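Local atomic coordinates of condensin complex subunit 3 (Schizosaccharomyces pombe, PDB entry 5OQR), a protein that serves as a regulatory subunit of condensin, the complex required to convert interphase chromatin into mitotic-like condensed chromosomes. Residues 468-473 / 481-486; 369-374 / 402-407; 301-306 / 312-317. All coordinates share one frame; numbering follows the deposited sequence.

Running from the N terminus, contact 3 comes first: residues 301-306 and 312-317 meet across a five-residue connection, so it closes a very short loop. Contact 2 follows and closes a longer one, with 27 mostly helical residues between 369-374 and 402-407. Contact 1 is last, and seven residues separate 468-473 from 481-486. The three lie in series, neither nesting nor crossing. Neighbours nevertheless touch: Ile369 of contact 2 packs on Arg315 of contact 3, and Ile406 of contact 2 on Cys468 of contact 1. Contacts 1 and 3 remain apart, with centres about 35 Å from each other. They tie helix 300-304 to 308-324, 356-372 to 399-412, and 457-471 to 480-495.

Contact 1: residues 468-473 / 481-486; sequences CLFENI and LYMVDM
Met483 is the first residue of 481-486 to meet Phe470; their CA atoms are the nearest pair across the segments, at 9.2 Å, and long side chains bridge the gap. Its CG arrives at the edge of the phenyl ring, near the ring plane, 3.8 Å from Phe470 CE1. Beyond CG the chain runs extended (chi2 164°, chi3 180°), which carries the methyl CE alongside the ring edge to within 4.3 Å of Ile473 CD1. One turn further on, Met486 meets the same ring obliquely, with CG 4.1 Å from Phe470 CZ and CB close to both CZ and CE2. CB and CG do the touching here, while the chain bends beyond them, and CG also lies 4.4 Å from Leu469 CD2. Flexible, unbranched methionines suit this place because they can mould themselves around a rigid ring. Phe470 also touches Leu512 and Val513 of helix 500-514, so an alanine here would probably leave a gap between Met483 and Met486 and deprive all four residues of their common apolar partner. Such apolar packing between successive helices is characteristic of an alpha-solenoid, and 481-486 belongs to HEAT repeat 7.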
loop_
_atom_site.group_PDB
_atom_site.type_symbol
_atom_site.label_atom_id
_atom_site.label_comp_id
_atom_site.label_asym_id
_atom_site.label_seq_id
_atom_site.Cartn_x
_atom_site.Cartn_y
_atom_site.Cartn_z
ATOM N N CYS A 468 -10.015 0.140 31.512
ATOM C CA CYS A 468 -11.024 -0.483 30.664
ATOM C C CYS A 468 -12.430 -0.036 31.038
ATOM O O CYS A 468 -13.332 -0.062 30.194
ATOM C CB CYS A 468 -10.918 -2.003 30.753
ATOM S SG CYS A 468 -9.451 -2.696 29.985
ATOM N N LEU A 469 -12.641 0.365 32.290
ATOM C CA LEU A 469 -13.957 0.833 32.708
ATOM C C LEU A 469 -14.355 2.081 31.933
ATOM O O LEU A 469 -15.409 2.123 31.289
ATOM C CB LEU A 469 -13.958 1.101 34.215
ATOM C CG LEU A 469 -15.135 1.907 34.774
ATOM C CD1 LEU A 469 -16.461 1.258 34.445
ATOM C CD2 LEU A 469 -14.992 2.083 36.274
ATOM N N PHE A 470 -13.514 3.112 31.979
ATOM C CA PHE A 470 -13.811 4.366 31.303
ATOM C C PHE A 470 -13.622 4.287 29.796
ATOM O O PHE A 470 -14.005 5.226 29.091
ATOM C CB PHE A 470 -12.944 5.479 31.890
ATOM C CG PHE A 470 -13.250 5.773 33.328
ATOM C CD1 PHE A 470 -14.443 6.377 33.680
ATOM C CD2 PHE A 470 -12.359 5.432 34.329
ATOM C CE1 PHE A 470 -14.737 6.643 34.998
ATOM C CE2 PHE A 470 -12.650 5.699 35.650
ATOM C CZ PHE A 470 -13.840 6.305 35.983
ATOM N N GLU A 471 -13.053 3.196 29.285
ATOM C CA GLU A 471 -13.025 2.962 27.849
ATOM C C GLU A 471 -14.363 2.484 27.310
ATOM O O GLU A 471 -14.600 2.592 26.102
ATOM C CB GLU A 471 -11.954 1.925 27.502
ATOM C CG GLU A 471 -10.659 2.511 26.980
ATOM C CD GLU A 471 -9.564 1.471 26.841
ATOM O OE1 GLU A 471 -9.884 0.263 26.875
ATOM O OE2 GLU A 471 -8.385 1.859 26.706
ATOM N N ASN A 472 -15.242 1.970 28.170
ATOM C CA ASN A 472 -16.471 1.313 27.740
ATOM C C ASN A 472 -17.729 2.075 28.134
ATOM O O ASN A 472 -18.828 1.517 28.049
ATOM C CB ASN A 472 -16.526 -0.106 28.303
ATOM C CG ASN A 472 -15.701 -1.082 27.497
ATOM O OD1 ASN A 472 -14.549 -1.356 27.823
ATOM N ND2 ASN A 472 -16.286 -1.609 26.430
ATOM N N ILE A 473 -17.605 3.332 28.559
ATOM C CA ILE A 473 -18.760 4.179 28.813
ATOM C C ILE A 473 -18.603 5.457 28.003
ATOM O O ILE A 473 -17.499 5.845 27.614
ATOM C CB ILE A 473 -18.947 4.494 30.313
ATOM C CG1 ILE A 473 -17.672 5.095 30.905
ATOM C CG2 ILE A 473 -19.333 3.235 31.064
ATOM C CD1 ILE A 473 -17.883 5.727 32.255
ATOM N N LEU A 481 -20.654 9.402 41.359
ATOM C CA LEU A 481 -20.101 8.800 42.568
ATOM C C LEU A 481 -19.051 7.748 42.239
ATOM O O LEU A 481 -18.033 7.641 42.934
ATOM C CB LEU A 481 -21.226 8.194 43.405
ATOM C CG LEU A 481 -22.157 9.214 44.058
ATOM C CD1 LEU A 481 -23.311 8.510 44.740
ATOM C CD2 LEU A 481 -21.404 10.082 45.054
ATOM N N TYR A 482 -19.275 6.958 41.192
ATOM C CA TYR A 482 -18.265 5.988 40.793
ATOM C C TYR A 482 -16.989 6.687 40.342
ATOM O O TYR A 482 -15.884 6.245 40.669
ATOM C CB TYR A 482 -18.826 5.081 39.697
ATOM C CG TYR A 482 -19.957 4.203 40.184
ATOM C CD1 TYR A 482 -19.830 3.463 41.351
ATOM C CD2 TYR A 482 -21.157 4.128 39.490
ATOM C CE1 TYR A 482 -20.858 2.662 41.809
ATOM C CE2 TYR A 482 -22.193 3.330 39.940
ATOM C CZ TYR A 482 -22.038 2.600 41.100
ATOM O OH TYR A 482 -23.066 1.805 41.554
ATOM N N MET A 483 -17.120 7.806 39.628
ATOM C CA MET A 483 -15.941 8.543 39.186
ATOM C C MET A 483 -15.181 9.133 40.362
ATOM O O MET A 483 -13.972 8.919 40.501
ATOM C CB MET A 483 -16.349 9.652 38.224
ATOM C CG MET A 483 -16.872 9.134 36.923
ATOM S SD MET A 483 -17.751 10.380 35.986
ATOM C CE MET A 483 -18.176 9.376 34.584
ATOM N N VAL A 484 -15.867 9.903 41.207
ATOM C CA VAL A 484 -15.197 10.517 42.350
ATOM C C VAL A 484 -14.504 9.449 43.177
ATOM O O VAL A 484 -13.440 9.691 43.757
ATOM C CB VAL A 484 -16.200 11.329 43.197
ATOM C CG1 VAL A 484 -15.482 12.035 44.333
ATOM C CG2 VAL A 484 -16.933 12.349 42.340
ATOM N N ASP A 485 -15.083 8.249 43.232
ATOM C CA ASP A 485 -14.461 7.146 43.955
ATOM C C ASP A 485 -13.171 6.707 43.273
ATOM O O ASP A 485 -12.100 6.705 43.891
ATOM C CB ASP A 485 -15.442 5.977 44.059
ATOM C CG ASP A 485 -14.998 4.932 45.064
ATOM O OD1 ASP A 485 -15.365 3.753 44.899
ATOM O OD2 ASP A 485 -14.279 5.292 46.021
ATOM N N MET A 486 -13.254 6.327 41.996
ATOM C CA MET A 486 -12.058 5.898 41.276
ATOM C C MET A 486 -10.984 6.979 41.299
ATOM O O MET A 486 -9.790 6.674 41.391
ATOM C CB MET A 486 -12.408 5.534 39.832
ATOM C CG MET A 486 -13.520 4.502 39.684
ATOM S SD MET A 486 -13.376 3.128 40.831
ATOM C CE MET A 486 -11.909 2.372 40.194
#

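Contact 2: residues 369-374 / 402-407; sequences IGLSQD and ISLHIE
Leu371, near the end of helix 356-372, carries this contact alone for residues 369-374, meeting Leu404 and Glu407. Earlier in that segment, Ile369 faces elsewhere, but its carbonyl is engaged locally: Ile369 O accepts Ser372 N at 3.2 Å and also the hydroxyl OG of Ser372, both from the same face of the carbonyl plane. Leu371 comes next. With CG anti to the carbonyl carbon (chi1 -77°), its side chain points across the gap, and both methyls find partners there. CD1 lies 4.0 Å from Leu404 CD2, a purely apolar meeting in which the two side chains cross at about a right angle, and it is also 4.0 Å from Glu407 CD. CD2 rests on Glu407, 3.8 Å from CG. Leucine suits this place because its forked end can serve two neighbours at once. Glutamate suits the other side because its CG methylene gives Leu371 an apolar surface, while the extended chain (chi1 178°, chi2 179°) lays the carboxylate against the Leu371 methyls too, with OE1 in a salt bridge to a basic side chain of another protein chain. Ser372 follows, its OG also hydrogen-bonded to Asn318. Helices 356-372 and 399-412 thus pack through apolar side-chain atoms, as in an alpha-solenoid, and 402-407 lies in HEAT repeat 6, which here also presents a charge to the partner protein.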
loop_
_atom_site.group_PDB
_atom_site.type_symbol
_atom_site.label_atom_id
_atom_site.label_comp_id
_atom_site.label_asym_id
_atom_site.label_seq_id
_atom_site.Cartn_x
_atom_site.Cartn_y
_atom_site.Cartn_z
ATOM N N ILE A 369 -15.978 -14.624 19.734
ATOM C CA ILE A 369 -17.242 -15.278 19.412
ATOM C C ILE A 369 -18.334 -14.797 20.354
ATOM O O ILE A 369 -19.477 -14.573 19.939
ATOM C CB ILE A 369 -17.083 -16.808 19.465
ATOM C CG1 ILE A 369 -16.051 -17.267 18.432
ATOM C CG2 ILE A 369 -18.418 -17.494 19.208
ATOM C CD1 ILE A 369 -15.589 -18.690 18.615
ATOM N N GLY A 370 -18.001 -14.622 21.632
ATOM C CA GLY A 370 -19.000 -14.193 22.595
ATOM C C GLY A 370 -19.437 -12.759 22.380
ATOM O O GLY A 370 -20.617 -12.433 22.527
ATOM N N LEU A 371 -18.496 -11.881 22.035
ATOM C CA LEU A 371 -18.843 -10.500 21.724
ATOM C C LEU A 371 -19.757 -10.397 20.512
ATOM O O LEU A 371 -20.482 -9.406 20.380
ATOM C CB LEU A 371 -17.572 -9.683 21.490
ATOM C CG LEU A 371 -16.810 -9.284 22.754
ATOM C CD1 LEU A 371 -15.376 -8.919 22.432
ATOM C CD2 LEU A 371 -17.503 -8.127 23.443
ATOM N N SER A 372 -19.748 -11.395 19.629
ATOM C CA SER A 372 -20.571 -11.339 18.428
ATOM C C SER A 372 -22.016 -11.732 18.697
ATOM O O SER A 372 -22.918 -11.282 17.981
ATOM C CB SER A 372 -19.984 -12.253 17.355
ATOM O OG SER A 372 -20.122 -13.613 17.719
ATOM N N GLN A 373 -22.259 -12.560 19.708
ATOM C CA GLN A 373 -23.601 -13.067 19.956
ATOM C C GLN A 373 -24.517 -11.950 20.439
ATOM O O GLN A 373 -24.104 -11.074 21.200
ATOM C CB GLN A 373 -23.573 -14.179 21.005
ATOM C CG GLN A 373 -22.479 -15.221 20.838
ATOM C CD GLN A 373 -22.659 -16.078 19.601
ATOM O OE1 GLN A 373 -22.961 -15.578 18.517
ATOM N NE2 GLN A 373 -22.482 -17.384 19.762
ATOM N N ASP A 374 -25.769 -11.987 19.995
ATOM C CA ASP A 374 -26.835 -11.178 20.581
ATOM C C ASP A 374 -27.686 -12.153 21.386
ATOM O O ASP A 374 -28.597 -12.792 20.858
ATOM C CB ASP A 374 -27.649 -10.445 19.526
ATOM C CG ASP A 374 -28.672 -9.509 20.134
ATOM O OD1 ASP A 374 -29.604 -9.096 19.415
ATOM O OD2 ASP A 374 -28.546 -9.189 21.335
ATOM N N ILE A 402 -7.570 -8.889 29.527
ATOM C CA ILE A 402 -8.351 -8.035 30.418
ATOM C C ILE A 402 -9.347 -7.199 29.626
ATOM O O ILE A 402 -10.516 -7.068 30.010
ATOM C CB ILE A 402 -7.413 -7.147 31.260
ATOM C CG1 ILE A 402 -6.734 -7.987 32.346
ATOM C CG2 ILE A 402 -8.181 -5.972 31.883
ATOM C CD1 ILE A 402 -5.693 -7.241 33.155
ATOM N N SER A 403 -8.903 -6.615 28.512
ATOM C CA SER A 403 -9.762 -5.707 27.760
ATOM C C SER A 403 -10.974 -6.436 27.199
ATOM O O SER A 403 -12.111 -5.970 27.334
ATOM C CB SER A 403 -8.961 -5.048 26.639
ATOM O OG SER A 403 -7.778 -4.458 27.146
ATOM N N LEU A 404 -10.751 -7.582 26.555
ATOM C CA LEU A 404 -11.864 -8.335 25.987
ATOM C C LEU A 404 -12.813 -8.840 27.066
ATOM O O LEU A 404 -14.025 -8.913 26.837
ATOM C CB LEU A 404 -11.332 -9.500 25.155
ATOM C CG LEU A 404 -10.586 -9.119 23.874
ATOM C CD1 LEU A 404 -10.032 -10.360 23.202
ATOM C CD2 LEU A 404 -11.488 -8.360 22.914
ATOM N N HIS A 405 -12.289 -9.194 28.240
ATOM C CA HIS A 405 -13.154 -9.610 29.338
ATOM C C HIS A 405 -14.062 -8.472 29.777
ATOM O O HIS A 405 -15.275 -8.648 29.921
ATOM C CB HIS A 405 -12.314 -10.100 30.516
ATOM C CG HIS A 405 -11.926 -11.541 30.423
ATOM N ND1 HIS A 405 -10.728 -11.959 29.887
ATOM C CD2 HIS A 405 -12.584 -12.664 30.793
ATOM C CE1 HIS A 405 -10.662 -13.276 29.934
ATOM N NE2 HIS A 405 -11.776 -13.728 30.478
ATOM N N ILE A 406 -13.483 -7.293 30.002
ATOM C CA ILE A 406 -14.264 -6.152 30.460
ATOM C C ILE A 406 -15.171 -5.636 29.351
ATOM O O ILE A 406 -16.264 -5.126 29.620
ATOM C CB ILE A 406 -13.320 -5.060 30.991
ATOM C CG1 ILE A 406 -12.606 -5.572 32.245
ATOM C CG2 ILE A 406 -14.088 -3.768 31.280
ATOM C CD1 ILE A 406 -11.552 -4.644 32.806
ATOM N N GLU A 407 -14.743 -5.753 28.094
ATOM C CA GLU A 407 -15.602 -5.363 26.982
ATOM C C GLU A 407 -16.808 -6.288 26.874
ATOM O O GLU A 407 -17.934 -5.828 26.659
ATOM C CB GLU A 407 -14.798 -5.367 25.683
ATOM C CG GLU A 407 -15.596 -5.012 24.445
ATOM C CD GLU A 407 -14.744 -5.008 23.189
ATOM O OE1 GLU A 407 -13.505 -5.131 23.307
ATOM O OE2 GLU A 407 -15.312 -4.887 22.083
#

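Contact 3: residues 301-306 / 312-317; sequences QFWLEL and LLARTF
Trp303 and Ala314 are the residues whose CA atoms lie nearest across the two segments, 9.4 Å apart. Residues 301-304 form the end of the short helix 300-304, and Glu305 is the first to leave helical backbone angles; Leu306 follows it. After this brief break the chain resumes as helix 308-324, to which 312-317 belongs. Its backbone is regular, with Phe317 N bonded to Leu313 O at 2.8 Å, and Leu312 O receives both the N and the OG1 of Thr316 from opposite faces of its plane. A threonine can spend its hydroxyl in this way on the carbonyl one turn back, so the hydroxyl of the buried Thr316 is satisfied.

A short helix and the longer one after it, linked by a brief non-helical break, thus pack together within the helical solenoid, whose annotated HEAT repeats lie elsewhere in the chain. Here the methyl of Ala314 is the meeting point. Phe302 CE2 comes to 3.9 Å from Ala314 CB and Trp303 CH2 to 3.7 Å from the same methyl, each ring approaching obliquely. Small alanine fits because two bulky aromatics already fill the space between the helices.

The two rings also support each other: Phe302 CD2 stands 3.8 Å above the plane of the Trp303 ring, over its centre, and Trp303 CD2 lies at the edge of the phenyl ring, in its plane. Different first torsions make this possible, with CG of Phe302 anti to its N (chi1 177°) but CG of Trp303 anti to its carbonyl carbon (chi1 -57°), which brings neighbouring residues toward one methyl. Beyond the segments, Trp303 stacks with Tyr342, and Phe302 makes an edge-to-face contact with Phe298.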
loop_
_atom_site.group_PDB
_atom_site.type_symbol
_atom_site.label_atom_id
_atom_site.label_comp_id
_atom_site.label_asym_id
_atom_site.label_seq_id
_atom_site.Cartn_x
_atom_site.Cartn_y
_atom_site.Cartn_z
ATOM N N GLN A 301 -16.326 -32.597 20.453
ATOM C CA GLN A 301 -14.902 -32.915 20.419
ATOM C C GLN A 301 -14.077 -31.722 19.960
ATOM O O GLN A 301 -12.994 -31.462 20.493
ATOM C CB GLN A 301 -14.668 -34.109 19.493
ATOM C CG GLN A 301 -13.207 -34.514 19.310
ATOM C CD GLN A 301 -12.966 -35.241 18.001
ATOM O OE1 GLN A 301 -13.842 -35.304 17.140
ATOM N NE2 GLN A 301 -11.769 -35.790 17.843
ATOM N N PHE A 302 -14.572 -30.990 18.959
ATOM C CA PHE A 302 -13.821 -29.861 18.421
ATOM C C PHE A 302 -13.502 -28.841 19.505
ATOM O O PHE A 302 -12.394 -28.294 19.549
ATOM C CB PHE A 302 -14.616 -29.212 17.287
ATOM C CG PHE A 302 -13.971 -27.985 16.711
ATOM C CD1 PHE A 302 -13.170 -28.071 15.588
ATOM C CD2 PHE A 302 -14.178 -26.741 17.286
ATOM C CE1 PHE A 302 -12.582 -26.944 15.055
ATOM C CE2 PHE A 302 -13.590 -25.614 16.760
ATOM C CZ PHE A 302 -12.794 -25.713 15.640
ATOM N N TRP A 303 -14.458 -28.575 20.394
ATOM C CA TRP A 303 -14.297 -27.530 21.397
ATOM C C TRP A 303 -13.517 -27.990 22.619
ATOM O O TRP A 303 -13.010 -27.144 23.363
ATOM C CB TRP A 303 -15.669 -27.012 21.824
ATOM C CG TRP A 303 -16.458 -26.510 20.668
ATOM C CD1 TRP A 303 -17.389 -27.195 19.950
ATOM C CD2 TRP A 303 -16.368 -25.212 20.074
ATOM N NE1 TRP A 303 -17.894 -26.403 18.950
ATOM C CE2 TRP A 303 -17.281 -25.179 19.005
ATOM C CE3 TRP A 303 -15.607 -24.072 20.348
ATOM C CZ2 TRP A 303 -17.451 -24.052 18.206
ATOM C CZ3 TRP A 303 -15.782 -22.953 19.556
ATOM C CH2 TRP A 303 -16.697 -22.952 18.499
ATOM N N LEU A 304 -13.411 -29.297 22.847
ATOM C CA LEU A 304 -12.652 -29.810 23.980
ATOM C C LEU A 304 -11.179 -30.015 23.660
ATOM O O LEU A 304 -10.374 -30.170 24.584
ATOM C CB LEU A 304 -13.254 -31.133 24.459
ATOM C CG LEU A 304 -14.756 -31.105 24.753
ATOM C CD1 LEU A 304 -15.243 -32.484 25.157
ATOM C CD2 LEU A 304 -15.089 -30.083 25.825
ATOM N N GLU A 305 -10.813 -30.016 22.383
ATOM C CA GLU A 305 -9.434 -30.172 21.939
ATOM C C GLU A 305 -8.990 -28.962 21.126
ATOM O O GLU A 305 -8.336 -29.090 20.091
ATOM C CB GLU A 305 -9.276 -31.452 21.124
ATOM C CG GLU A 305 -9.555 -32.723 21.902
ATOM C CD GLU A 305 -9.667 -33.940 21.003
ATOM O OE1 GLU A 305 -10.726 -34.602 21.024
ATOM O OE2 GLU A 305 -8.700 -34.227 20.266
ATOM N N LEU A 306 -9.341 -27.767 21.592
ATOM C CA LEU A 306 -9.058 -26.556 20.837
ATOM C C LEU A 306 -7.560 -26.292 20.752
ATOM O O LEU A 306 -6.796 -26.570 21.678
ATOM C CB LEU A 306 -9.756 -25.353 21.471
ATOM C CG LEU A 306 -11.252 -25.211 21.191
ATOM C CD1 LEU A 306 -11.856 -24.135 22.072
ATOM C CD2 LEU A 306 -11.507 -24.893 19.727
ATOM N N LEU A 312 -9.015 -20.184 16.067
ATOM C CA LEU A 312 -9.099 -19.068 15.133
ATOM C C LEU A 312 -10.044 -19.389 13.984
ATOM O O LEU A 312 -10.763 -18.510 13.497
ATOM C CB LEU A 312 -7.711 -18.728 14.598
ATOM C CG LEU A 312 -7.641 -17.528 13.652
ATOM C CD1 LEU A 312 -7.833 -16.236 14.414
ATOM C CD2 LEU A 312 -6.325 -17.521 12.919
ATOM N N LEU A 313 -10.054 -20.643 13.534
ATOM C CA LEU A 313 -10.940 -21.030 12.442
ATOM C C LEU A 313 -12.403 -20.870 12.831
ATOM O O LEU A 313 -13.219 -20.403 12.029
ATOM C CB LEU A 313 -10.655 -22.473 12.025
ATOM C CG LEU A 313 -11.562 -23.034 10.929
ATOM C CD1 LEU A 313 -11.437 -22.220 9.647
ATOM C CD2 LEU A 313 -11.235 -24.494 10.679
ATOM N N ALA A 314 -12.760 -21.265 14.054
ATOM C CA ALA A 314 -14.144 -21.136 14.491
ATOM C C ALA A 314 -14.545 -19.672 14.618
ATOM O O ALA A 314 -15.648 -19.287 14.216
ATOM C CB ALA A 314 -14.342 -21.868 15.819
ATOM N N ARG A 315 -13.661 -18.839 15.169
ATOM C CA ARG A 315 -13.974 -17.423 15.324
ATOM C C ARG A 315 -14.149 -16.747 13.970
ATOM O O ARG A 315 -14.994 -15.857 13.817
ATOM C CB ARG A 315 -12.877 -16.738 16.140
ATOM C CG ARG A 315 -12.884 -15.214 16.075
ATOM C CD ARG A 315 -11.964 -14.699 14.972
ATOM N NE ARG A 315 -11.867 -13.241 14.969
ATOM C CZ ARG A 315 -10.822 -12.541 15.398
ATOM N NH1 ARG A 315 -10.855 -11.218 15.346
ATOM N NH2 ARG A 315 -9.741 -13.143 15.875
ATOM N N THR A 316 -13.353 -17.147 12.976
ATOM C CA THR A 316 -13.480 -16.560 11.646
ATOM C C THR A 316 -14.715 -17.090 10.929
ATOM O O THR A 316 -15.439 -16.324 10.283
ATOM C CB THR A 316 -12.223 -16.845 10.823
ATOM O OG1 THR A 316 -11.062 -16.440 11.558
ATOM C CG2 THR A 316 -12.267 -16.081 9.506
ATOM N N PHE A 317 -14.960 -18.398 11.019
ATOM C CA PHE A 317 -16.175 -18.978 10.458
ATOM C C PHE A 317 -17.408 -18.273 11.007
ATOM O O PHE A 317 -18.320 -17.908 10.258
ATOM C CB PHE A 317 -16.212 -20.476 10.767
ATOM C CG PHE A 317 -17.532 -21.130 10.480
ATOM C CD1 PHE A 317 -17.781 -21.704 9.249
ATOM C CD2 PHE A 317 -18.516 -21.190 11.451
ATOM C CE1 PHE A 317 -18.990 -22.311 8.986
ATOM C CE2 PHE A 317 -19.727 -21.794 11.192
ATOM C CZ PHE A 317 -19.963 -22.357 9.959
#